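Local coordinates for DUF2666 domain-containing protein (Pyrococcus furiosus, PDB 3V68) that is of unknown function but probably binds double-stranded DNA, at residues W15-D23 with I123-R131; F139-K150 with I170-F181. All coordinates share one frame; numbering follows the deposited sequence.

Contact 1. Residues W15-D23 with I123-R131; sequences WIVGENVED and IEGLKIQPR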
loop_
_atom_site.group_PDB
_atom_site.type_symbol
_atom_site.label_atom_id
_atom_site.label_comp_id
_atom_site.label_asym_id
_atom_site.label_seq_id
_atom_site.Cartn_x
_atom_site.Cartn_y
_atom_site.Cartn_z
ATOM N N TRP A 15 -14.109 -13.325 3.882
ATOM C CA TRP A 15 -12.725 -13.017 4.240
ATOM C C TRP A 15 -12.554 -13.087 5.756
ATOM O O TRP A 15 -13.044 -12.224 6.485
ATOM C CB TRP A 15 -12.314 -11.641 3.693
ATOM C CG TRP A 15 -10.892 -11.241 4.009
ATOM C CD1 TRP A 15 -9.784 -12.046 3.989
ATOM C CD2 TRP A 15 -10.426 -9.929 4.360
ATOM N NE1 TRP A 15 -8.664 -11.320 4.324
ATOM C CE2 TRP A 15 -9.029 -10.021 4.559
ATOM C CE3 TRP A 15 -11.056 -8.688 4.537
ATOM C CZ2 TRP A 15 -8.247 -8.914 4.921
ATOM C CZ3 TRP A 15 -10.281 -7.590 4.898
ATOM C CH2 TRP A 15 -8.889 -7.711 5.082
ATOM N N ILE A 16 -11.883 -14.137 6.221
ATOM C CA ILE A 16 -11.638 -14.346 7.648
ATOM C C ILE A 16 -10.199 -14.820 7.865
ATOM O O ILE A 16 -9.857 -15.974 7.576
ATOM C CB ILE A 16 -12.650 -15.353 8.287
ATOM C CG1 ILE A 16 -14.098 -14.968 7.956
ATOM C CG2 ILE A 16 -12.449 -15.414 9.796
ATOM C CD1 ILE A 16 -15.112 -16.099 8.115
ATOM N N VAL A 17 -9.355 -13.916 8.357
ATOM C CA VAL A 17 -7.939 -14.224 8.588
ATOM C C VAL A 17 -7.458 -13.653 9.919
ATOM O O VAL A 17 -8.084 -12.754 10.486
ATOM C CB VAL A 17 -7.008 -13.737 7.432
ATOM C CG1 VAL A 17 -7.361 -14.419 6.108
ATOM C CG2 VAL A 17 -7.019 -12.203 7.303
ATOM N N GLY A 18 -6.356 -14.197 10.422
ATOM C CA GLY A 18 -5.807 -13.747 11.698
ATOM C C GLY A 18 -4.366 -14.164 11.874
ATOM O O GLY A 18 -3.989 -15.296 11.553
ATOM N N GLU A 19 -3.551 -13.242 12.376
ATOM C CA GLU A 19 -2.151 -13.534 12.669
ATOM C C GLU A 19 -1.672 -12.665 13.819
ATOM O O GLU A 19 -2.150 -11.548 14.003
ATOM C CB GLU A 19 -1.281 -13.310 11.429
ATOM C CG GLU A 19 0.105 -13.928 11.515
ATOM C CD GLU A 19 0.712 -14.191 10.152
ATOM O OE1 GLU A 19 1.721 -13.539 9.816
ATOM O OE2 GLU A 19 0.178 -15.053 9.425
ATOM N N ASN A 20 -0.740 -13.195 14.601
ATOM C CA ASN A 20 -0.114 -12.432 15.668
ATOM C C ASN A 20 1.356 -12.796 15.794
ATOM O O ASN A 20 1.833 -13.737 15.154
ATOM C CB ASN A 20 -0.837 -12.674 17.000
ATOM C CG ASN A 20 -0.615 -14.075 17.539
ATOM O OD1 ASN A 20 -0.288 -14.994 16.790
ATOM N ND2 ASN A 20 -0.796 -14.244 18.845
ATOM N N VAL A 21 2.066 -12.030 16.611
ATOM C CA VAL A 21 3.432 -12.352 16.991
ATOM C C VAL A 21 3.421 -12.759 18.455
ATOM O O VAL A 21 2.748 -12.131 19.273
ATOM C CB VAL A 21 4.377 -11.154 16.759
ATOM C CG1 VAL A 21 5.782 -11.447 17.283
ATOM C CG2 VAL A 21 4.429 -10.827 15.285
ATOM N N GLU A 22 4.144 -13.830 18.769
ATOM C CA GLU A 22 4.283 -14.285 20.149
ATOM C C GLU A 22 5.751 -14.333 20.562
ATOM O O GLU A 22 6.074 -14.226 21.747
ATOM C CB GLU A 22 3.611 -15.646 20.334
ATOM C CG GLU A 22 2.090 -15.563 20.306
ATOM C CD GLU A 22 1.414 -16.920 20.321
ATOM O OE1 GLU A 22 1.984 -17.870 20.896
ATOM O OE2 GLU A 22 0.300 -17.025 19.764
ATOM N N ASP A 23 6.628 -14.491 19.574
ATOM C CA ASP A 23 8.067 -14.456 19.785
ATOM C C ASP A 23 8.577 -13.127 19.231
ATOM O O ASP A 23 8.774 -12.990 18.022
ATOM C CB ASP A 23 8.729 -15.646 19.083
ATOM C CG ASP A 23 10.190 -15.830 19.474
ATOM O OD1 ASP A 23 10.740 -15.007 20.235
ATOM O OD2 ASP A 23 10.796 -16.818 19.012
ATOM N N ILE A 123 -1.453 -13.045 4.520
ATOM C CA ILE A 123 -2.099 -13.808 5.576
ATOM C C ILE A 123 -3.352 -14.462 4.998
ATOM O O ILE A 123 -4.295 -13.776 4.609
ATOM C CB ILE A 123 -2.454 -12.903 6.778
ATOM C CG1 ILE A 123 -1.214 -12.145 7.267
ATOM C CG2 ILE A 123 -3.073 -13.735 7.905
ATOM C CD1 ILE A 123 -1.510 -11.006 8.224
ATOM N N GLU A 124 -3.350 -15.792 4.945
ATOM C CA GLU A 124 -4.430 -16.544 4.295
ATOM C C GLU A 124 -5.245 -17.392 5.261
ATOM O O GLU A 124 -6.343 -17.843 4.925
ATOM C CB GLU A 124 -3.865 -17.432 3.179
ATOM C CG GLU A 124 -3.173 -16.673 2.049
ATOM C CD GLU A 124 -4.140 -15.967 1.108
ATOM O OE1 GLU A 124 -5.369 -16.161 1.227
ATOM O OE2 GLU A 124 -3.662 -15.212 0.236
ATOM N N GLY A 125 -4.701 -17.616 6.453
ATOM C CA GLY A 125 -5.352 -18.472 7.435
ATOM C C GLY A 125 -5.633 -17.777 8.749
ATOM O O GLY A 125 -5.402 -16.573 8.895
ATOM N N LEU A 126 -6.134 -18.554 9.700
ATOM C CA LEU A 126 -6.452 -18.069 11.036
ATOM C C LEU A 126 -5.496 -18.667 12.063
ATOM O O LEU A 126 -5.804 -19.685 12.686
ATOM C CB LEU A 126 -7.895 -18.437 11.393
ATOM C CG LEU A 126 -9.030 -17.561 10.873
ATOM C CD1 LEU A 126 -10.346 -18.314 10.992
ATOM C CD2 LEU A 126 -9.093 -16.245 11.638
ATOM N N LYS A 127 -4.330 -18.044 12.227
ATOM C CA LYS A 127 -3.342 -18.486 13.219
ATOM C C LYS A 127 -3.951 -18.350 14.611
ATOM O O LYS A 127 -3.800 -19.229 15.463
ATOM C CB LYS A 127 -2.056 -17.660 13.103
ATOM C CG LYS A 127 -0.952 -18.010 14.107
ATOM C CD LYS A 127 0.232 -17.062 13.943
ATOM C CE LYS A 127 1.436 -17.474 14.779
ATOM N NZ LYS A 127 1.256 -17.195 16.231
ATOM N N ILE A 128 -4.624 -17.223 14.819
ATOM C CA ILE A 128 -5.458 -16.992 15.982
ATOM C C ILE A 128 -6.876 -16.793 15.471
ATOM O O ILE A 128 -7.075 -16.467 14.295
ATOM C CB ILE A 128 -4.996 -15.747 16.788
ATOM C CG1 ILE A 128 -4.921 -14.502 15.888
ATOM C CG2 ILE A 128 -3.656 -16.025 17.459
ATOM C CD1 ILE A 128 -4.757 -13.189 16.634
ATOM N N GLN A 129 -7.859 -17.009 16.338
ATOM C CA GLN A 129 -9.249 -16.753 15.975
ATOM C C GLN A 129 -9.502 -15.242 15.972
ATOM O O GLN A 129 -8.754 -14.496 16.613
ATOM C CB GLN A 129 -10.212 -17.494 16.912
ATOM C CG GLN A 129 -10.228 -17.024 18.363
ATOM C CD GLN A 129 -11.448 -17.531 19.118
ATOM O OE1 GLN A 129 -11.326 -18.141 20.182
ATOM N NE2 GLN A 129 -12.632 -17.289 18.563
ATOM N N PRO A 130 -10.534 -14.780 15.237
ATOM C CA PRO A 130 -10.829 -13.345 15.217
ATOM C C PRO A 130 -11.140 -12.813 16.616
ATOM O O PRO A 130 -11.811 -13.488 17.401
ATOM C CB PRO A 130 -12.066 -13.256 14.319
ATOM C CG PRO A 130 -11.991 -14.462 13.453
ATOM C CD PRO A 130 -11.430 -15.531 14.337
ATOM N N ARG A 131 -10.645 -11.614 16.919
ATOM C CA ARG A 131 -10.803 -11.004 18.244
ATOM C C ARG A 131 -12.259 -10.626 18.556
ATOM O O ARG A 131 -12.647 -10.533 19.721
ATOM C CB ARG A 131 -9.871 -9.788 18.380
ATOM C CG ARG A 131 -9.847 -9.097 19.759
ATOM C CD ARG A 131 -9.588 -10.068 20.917
ATOM N NE ARG A 131 -8.225 -10.601 20.929
ATOM C CZ ARG A 131 -7.229 -10.116 21.667
ATOM N NH1 ARG A 131 -7.423 -9.073 22.466
ATOM N NH2 ARG A 131 -6.031 -10.680 21.608
HETATM O O HOH W 1 -6.167 -12.404 3.211
#
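The side-chain amide of Asn20 has Ile128 CG2 over one face, 3.6 Å from Asn20 CG. Its polar ends meet charged groups. Lys127 NZ donates to Asn20 OD1 at 2.7 Å, tilted 20° from the carbonyl plane. Glu22 OE2 lies close to the amide plane and takes a bond from Asn20 ND2 through its anti lone pair. These groups sit where the loop 123-131 docks on strand 15-20, an outermost strand of the four-stranded antiparallel sheet. The lysine chain is extended as far as CE, then bends at the last torsion (chi4 -74°), and this brings NZ to the amide oxygen. Its salt bridge to Glu22 OE2 is long. Replacing the asparagine by an alanine would probably leave Lys127 NZ without its close acceptor and Glu22 OE2 without its amide donor.

The backbones join at a single parallel bridge. Gly18 N donates to Gly125 O, and Lys127 N donates to Gly18 O at 2.8 Å. A CB on Gly18 would clash with Ile128 O, which is buried here without a partner. The other side of the strand bonds to strand 5-12, through Val17 and Glu19.

Apolar groups fill in on both sides of the bridge. Ile16 CG2 touches Leu126 CD1 and Pro130 CG. Ile123 packs on Val17 and on the chain of Glu19, whose carboxylate pairs with Arg35. One water links the strand's start to the loop: it accepts from Trp15 NE1 at 2.9 Å and donates to Ile123 O at 2.7 Å.

Contact 2. Residues F139-K150 with I170-F181; sequences FTARYGSWIVVK and INETAVNKIKDF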
loop_
_atom_site.group_PDB
_atom_site.type_symbol
_atom_site.label_atom_id
_atom_site.label_comp_id
_atom_site.label_asym_id
_atom_site.label_seq_id
_atom_site.Cartn_x
_atom_site.Cartn_y
_atom_site.Cartn_z
ATOM N N PHE A 139 -6.304 -4.145 13.763
ATOM C CA PHE A 139 -4.852 -4.082 13.916
ATOM C C PHE A 139 -4.544 -3.484 15.279
ATOM O O PHE A 139 -4.853 -2.321 15.538
ATOM C CB PHE A 139 -4.195 -3.238 12.814
ATOM C CG PHE A 139 -2.688 -3.161 12.917
ATOM C CD1 PHE A 139 -1.893 -4.098 12.274
ATOM C CD2 PHE A 139 -2.066 -2.158 13.664
ATOM C CE1 PHE A 139 -0.506 -4.044 12.357
ATOM C CE2 PHE A 139 -0.676 -2.093 13.764
ATOM C CZ PHE A 139 0.109 -3.045 13.107
ATOM N N THR A 140 -3.921 -4.279 16.141
ATOM C CA THR A 140 -3.584 -3.829 17.484
ATOM C C THR A 140 -2.116 -4.107 17.746
ATOM O O THR A 140 -1.653 -5.240 17.590
ATOM C CB THR A 140 -4.476 -4.511 18.551
ATOM O OG1 THR A 140 -5.840 -4.144 18.335
ATOM C CG2 THR A 140 -4.073 -4.088 19.956
ATOM N N ALA A 141 -1.390 -3.058 18.120
ATOM C CA ALA A 141 0.032 -3.161 18.397
ATOM C C ALA A 141 0.397 -2.416 19.664
ATOM O O ALA A 141 0.066 -1.238 19.818
ATOM C CB ALA A 141 0.842 -2.622 17.220
ATOM N N ARG A 142 1.061 -3.115 20.579
ATOM C CA ARG A 142 1.756 -2.463 21.678
ATOM C C ARG A 142 3.092 -3.156 21.910
ATOM O O ARG A 142 3.143 -4.345 22.237
ATOM C CB ARG A 142 0.918 -2.446 22.958
ATOM C CG ARG A 142 1.415 -1.424 23.995
ATOM C CD ARG A 142 2.526 -1.983 24.886
ATOM N NE ARG A 142 3.215 -0.932 25.635
ATOM C CZ ARG A 142 3.949 -1.134 26.727
ATOM N NH1 ARG A 142 4.097 -2.356 27.226
ATOM N NH2 ARG A 142 4.533 -0.106 27.329
ATOM N N TYR A 143 4.170 -2.401 21.722
ATOM C CA TYR A 143 5.518 -2.914 21.912
ATOM C C TYR A 143 6.438 -1.763 22.286
ATOM O O TYR A 143 6.639 -0.836 21.500
ATOM C CB TYR A 143 6.016 -3.621 20.646
ATOM C CG TYR A 143 7.296 -4.394 20.854
ATOM C CD1 TYR A 143 7.315 -5.544 21.640
ATOM C CD2 TYR A 143 8.492 -3.978 20.270
ATOM C CE1 TYR A 143 8.489 -6.259 21.844
ATOM C CE2 TYR A 143 9.673 -4.691 20.466
ATOM C CZ TYR A 143 9.661 -5.828 21.255
ATOM O OH TYR A 143 10.815 -6.545 21.461
ATOM N N GLY A 144 6.991 -1.831 23.494
ATOM C CA GLY A 144 7.754 -0.720 24.047
ATOM C C GLY A 144 6.867 0.502 24.160
ATOM O O GLY A 144 5.746 0.421 24.666
ATOM N N SER A 145 7.355 1.630 23.656
ATOM C CA SER A 145 6.588 2.873 23.666
ATOM C C SER A 145 5.672 3.005 22.445
ATOM O O SER A 145 4.916 3.969 22.336
ATOM C CB SER A 145 7.525 4.080 23.767
ATOM O OG SER A 145 8.423 4.125 22.673
ATOM N N TRP A 146 5.740 2.030 21.539
ATOM C CA TRP A 146 4.953 2.043 20.306
ATOM C C TRP A 146 3.581 1.399 20.498
ATOM O O TRP A 146 3.477 0.206 20.797
ATOM C CB TRP A 146 5.727 1.341 19.176
ATOM C CG TRP A 146 4.967 1.205 17.880
ATOM C CD1 TRP A 146 4.439 2.215 17.128
ATOM C CD2 TRP A 146 4.679 -0.012 17.176
ATOM N NE1 TRP A 146 3.829 1.700 16.006
ATOM C CE2 TRP A 146 3.959 0.337 16.013
ATOM C CE3 TRP A 146 4.952 -1.365 17.422
ATOM C CZ2 TRP A 146 3.512 -0.618 15.091
ATOM C CZ3 TRP A 146 4.506 -2.317 16.507
ATOM C CH2 TRP A 146 3.796 -1.934 15.353
ATOM N N ILE A 147 2.533 2.200 20.319
ATOM C CA ILE A 147 1.162 1.708 20.390
ATOM C C ILE A 147 0.321 2.217 19.220
ATOM O O ILE A 147 0.280 3.421 18.947
ATOM C CB ILE A 147 0.475 2.051 21.747
ATOM C CG1 ILE A 147 -0.961 1.515 21.769
ATOM C CG2 ILE A 147 0.517 3.552 22.030
ATOM C CD1 ILE A 147 -1.511 1.282 23.160
ATOM N N VAL A 148 -0.327 1.284 18.526
ATOM C CA VAL A 148 -1.248 1.599 17.436
ATOM C C VAL A 148 -2.489 0.723 17.572
ATOM O O VAL A 148 -2.396 -0.501 17.697
ATOM C CB VAL A 148 -0.607 1.370 16.030
ATOM C CG1 VAL A 148 -1.667 1.463 14.926
ATOM C CG2 VAL A 148 0.499 2.374 15.767
ATOM N N VAL A 149 -3.652 1.356 17.564
ATOM C CA VAL A 149 -4.907 0.623 17.549
ATOM C C VAL A 149 -5.733 1.160 16.394
ATOM O O VAL A 149 -6.182 2.308 16.418
ATOM C CB VAL A 149 -5.660 0.744 18.889
ATOM C CG1 VAL A 149 -7.036 0.112 18.794
ATOM C CG2 VAL A 149 -4.852 0.107 20.017
ATOM N N LYS A 150 -5.906 0.327 15.372
ATOM C CA LYS A 150 -6.676 0.701 14.192
ATOM C C LYS A 150 -7.688 -0.397 13.927
ATOM O O LYS A 150 -7.370 -1.439 13.337
ATOM C CB LYS A 150 -5.753 0.955 12.993
ATOM C CG LYS A 150 -4.947 2.248 13.123
ATOM C CD LYS A 150 -3.968 2.477 11.978
ATOM C CE LYS A 150 -3.257 3.820 12.157
ATOM N NZ LYS A 150 -2.361 4.174 11.018
ATOM N N ILE A 170 -3.758 1.237 8.018
ATOM C CA ILE A 170 -3.000 0.116 8.575
ATOM C C ILE A 170 -1.761 -0.155 7.723
ATOM O O ILE A 170 -0.670 -0.371 8.253
ATOM C CB ILE A 170 -3.874 -1.148 8.710
ATOM C CG1 ILE A 170 -4.892 -0.950 9.835
ATOM C CG2 ILE A 170 -3.010 -2.392 8.979
ATOM C CD1 ILE A 170 -6.043 -1.934 9.821
ATOM N N ASN A 171 -1.922 -0.106 6.402
ATOM C CA ASN A 171 -0.791 -0.283 5.506
ATOM C C ASN A 171 0.283 0.770 5.767
ATOM O O ASN A 171 1.471 0.455 5.797
ATOM C CB ASN A 171 -1.247 -0.224 4.047
ATOM C CG ASN A 171 -0.115 -0.476 3.076
ATOM O OD1 ASN A 171 0.191 0.365 2.217
ATOM N ND2 ASN A 171 0.514 -1.633 3.197
ATOM N N GLU A 172 -0.145 2.013 5.967
ATOM C CA GLU A 172 0.785 3.104 6.249
ATOM C C GLU A 172 1.572 2.861 7.528
ATOM O O GLU A 172 2.771 3.102 7.567
ATOM C CB GLU A 172 0.050 4.443 6.285
ATOM C CG GLU A 172 -0.311 4.927 4.892
ATOM C CD GLU A 172 -1.397 5.978 4.883
ATOM O OE1 GLU A 172 -2.072 6.164 5.922
ATOM O OE2 GLU A 172 -1.573 6.611 3.817
ATOM N N THR A 173 0.903 2.348 8.557
ATOM C CA THR A 173 1.586 1.999 9.801
ATOM C C THR A 173 2.654 0.940 9.548
ATOM O O THR A 173 3.794 1.065 10.013
ATOM C CB THR A 173 0.592 1.502 10.863
ATOM O OG1 THR A 173 -0.192 2.610 11.318
ATOM C CG2 THR A 173 1.313 0.856 12.060
ATOM N N ALA A 174 2.277 -0.095 8.803
ATOM C CA ALA A 174 3.201 -1.178 8.498
ATOM C C ALA A 174 4.423 -0.671 7.744
ATOM O O ALA A 174 5.549 -0.970 8.123
ATOM C CB ALA A 174 2.503 -2.288 7.715
ATOM N N VAL A 175 4.192 0.108 6.692
ATOM C CA VAL A 175 5.275 0.675 5.885
ATOM C C VAL A 175 6.170 1.596 6.723
ATOM O O VAL A 175 7.398 1.540 6.620
ATOM C CB VAL A 175 4.726 1.405 4.627
ATOM C CG1 VAL A 175 5.847 2.097 3.856
ATOM C CG2 VAL A 175 4.019 0.420 3.716
ATOM N N ASN A 176 5.559 2.417 7.572
ATOM C CA ASN A 176 6.318 3.313 8.446
ATOM C C ASN A 176 7.201 2.545 9.432
ATOM O O ASN A 176 8.352 2.917 9.667
ATOM C CB ASN A 176 5.372 4.256 9.199
ATOM C CG ASN A 176 6.102 5.159 10.184
ATOM O OD1 ASN A 176 7.069 5.829 9.830
ATOM N ND2 ASN A 176 5.632 5.181 11.420
ATOM N N LYS A 177 6.664 1.468 9.996
ATOM C CA LYS A 177 7.333 0.789 11.101
ATOM C C LYS A 177 8.309 -0.309 10.691
ATOM O O LYS A 177 9.220 -0.629 11.448
ATOM C CB LYS A 177 6.315 0.264 12.120
ATOM C CG LYS A 177 5.549 1.365 12.861
ATOM C CD LYS A 177 6.473 2.325 13.630
ATOM C CE LYS A 177 7.211 1.632 14.774
ATOM N NZ LYS A 177 8.140 2.573 15.458
ATOM N N ILE A 178 8.127 -0.898 9.509
ATOM C CA ILE A 178 9.062 -1.926 9.042
ATOM C C ILE A 178 10.502 -1.395 9.020
ATOM O O ILE A 178 11.432 -2.091 9.434
ATOM C CB ILE A 178 8.654 -2.523 7.664
ATOM C CG1 ILE A 178 7.418 -3.411 7.813
ATOM C CG2 ILE A 178 9.795 -3.353 7.055
ATOM C CD1 ILE A 178 6.688 -3.679 6.500
ATOM N N LYS A 179 10.677 -0.160 8.556
ATOM C CA LYS A 179 12.009 0.437 8.506
ATOM C C LYS A 179 12.636 0.692 9.887
ATOM O O LYS A 179 13.856 0.814 10.000
ATOM C CB LYS A 179 12.031 1.699 7.634
ATOM C CG LYS A 179 10.785 2.550 7.690
ATOM C CD LYS A 179 11.000 3.863 6.946
ATOM C CE LYS A 179 9.832 4.817 7.146
ATOM N NZ LYS A 179 9.697 5.289 8.561
ATOM N N ASP A 180 11.806 0.756 10.928
ATOM C CA ASP A 180 12.293 0.855 12.310
ATOM C C ASP A 180 12.758 -0.502 12.832
ATOM O O ASP A 180 13.846 -0.616 13.412
ATOM C CB ASP A 180 11.216 1.421 13.241
ATOM C CG ASP A 180 10.903 2.884 12.965
ATOM O OD1 ASP A 180 11.771 3.602 12.421
ATOM O OD2 ASP A 180 9.784 3.321 13.311
ATOM N N PHE A 181 11.933 -1.524 12.629
ATOM C CA PHE A 181 12.254 -2.865 13.109
ATOM C C PHE A 181 13.358 -3.539 12.308
ATOM O O PHE A 181 14.094 -4.367 12.844
ATOM C CB PHE A 181 10.997 -3.735 13.187
ATOM C CG PHE A 181 10.074 -3.328 14.293
ATOM C CD1 PHE A 181 8.922 -2.597 14.032
ATOM C CD2 PHE A 181 10.386 -3.636 15.611
ATOM C CE1 PHE A 181 8.079 -2.204 15.070
ATOM C CE2 PHE A 181 9.552 -3.246 16.651
ATOM C CZ PHE A 181 8.397 -2.528 16.379
#
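Trp146 holds its indole toward the helix with CG anti to the backbone N (chi1 176°), and Lys177 folds back over it with bends at chi2 and chi3. The motif is a beta hairpin packed on a helix. Strands 139-143 and 146-150 join through a type II' turn, and helix 170-181 runs along one side of them, roughly antiparallel to strand 146-150.

The fold in Lys177 lays CE almost squarely over the five-membered ring of Trp146, 3.5 Å from its centroid. Lys177 NZ sits over the same face as a cation-pi partner, and is tied within the helix by a salt bridge to Asp180 OD2 at 2.8 Å. Phe181 meets that face too, over the six-membered ring. Its edge points at the indole in an offset edge-to-face pair, with centroids 5.4 Å apart and planes at 62°. Ala141 CB lies against the opposite face, and Thr173 CG2 is at the indole edge. Sandwiched in this way, the indole is probably fixed in rotation. Phe181 CE2 also touches Tyr143 CD2.

At the other end of the hairpin, Ile170 fits between Phe139 and the base of Lys150. Its CD1 is 3.8 Å from Phe139 CB. The rest of the Lys150 chain runs out straight, and its ammonium binds Ser169 OG as well as the helix threonine: Lys150 NZ donates to Thr173 OG1 at 2.7 Å.

How the contacts relate
Both contacts hold the same antiparallel sheet, but in different ways. Contact 1 adds a loop beside one outermost strand, 15-20. Contact 2 packs helix 160-181 along the hairpin that includes the other outermost strand, 146-153. Their centres are about 17 Å apart and they do not touch. Contact 1 lies nearer the surface, with several exposed residues, and relies on backbone bonds, a water and a lysine bonded to a side-chain amide. None of the residues that touch in contact 2 is fully exposed, and aromatic, cation-pi and apolar packing prevails there, with one lysine-threonine bond. Helix 26-43 borders both: Ile123 of contact 1 and Ile170 of contact 2 each touch its Val36.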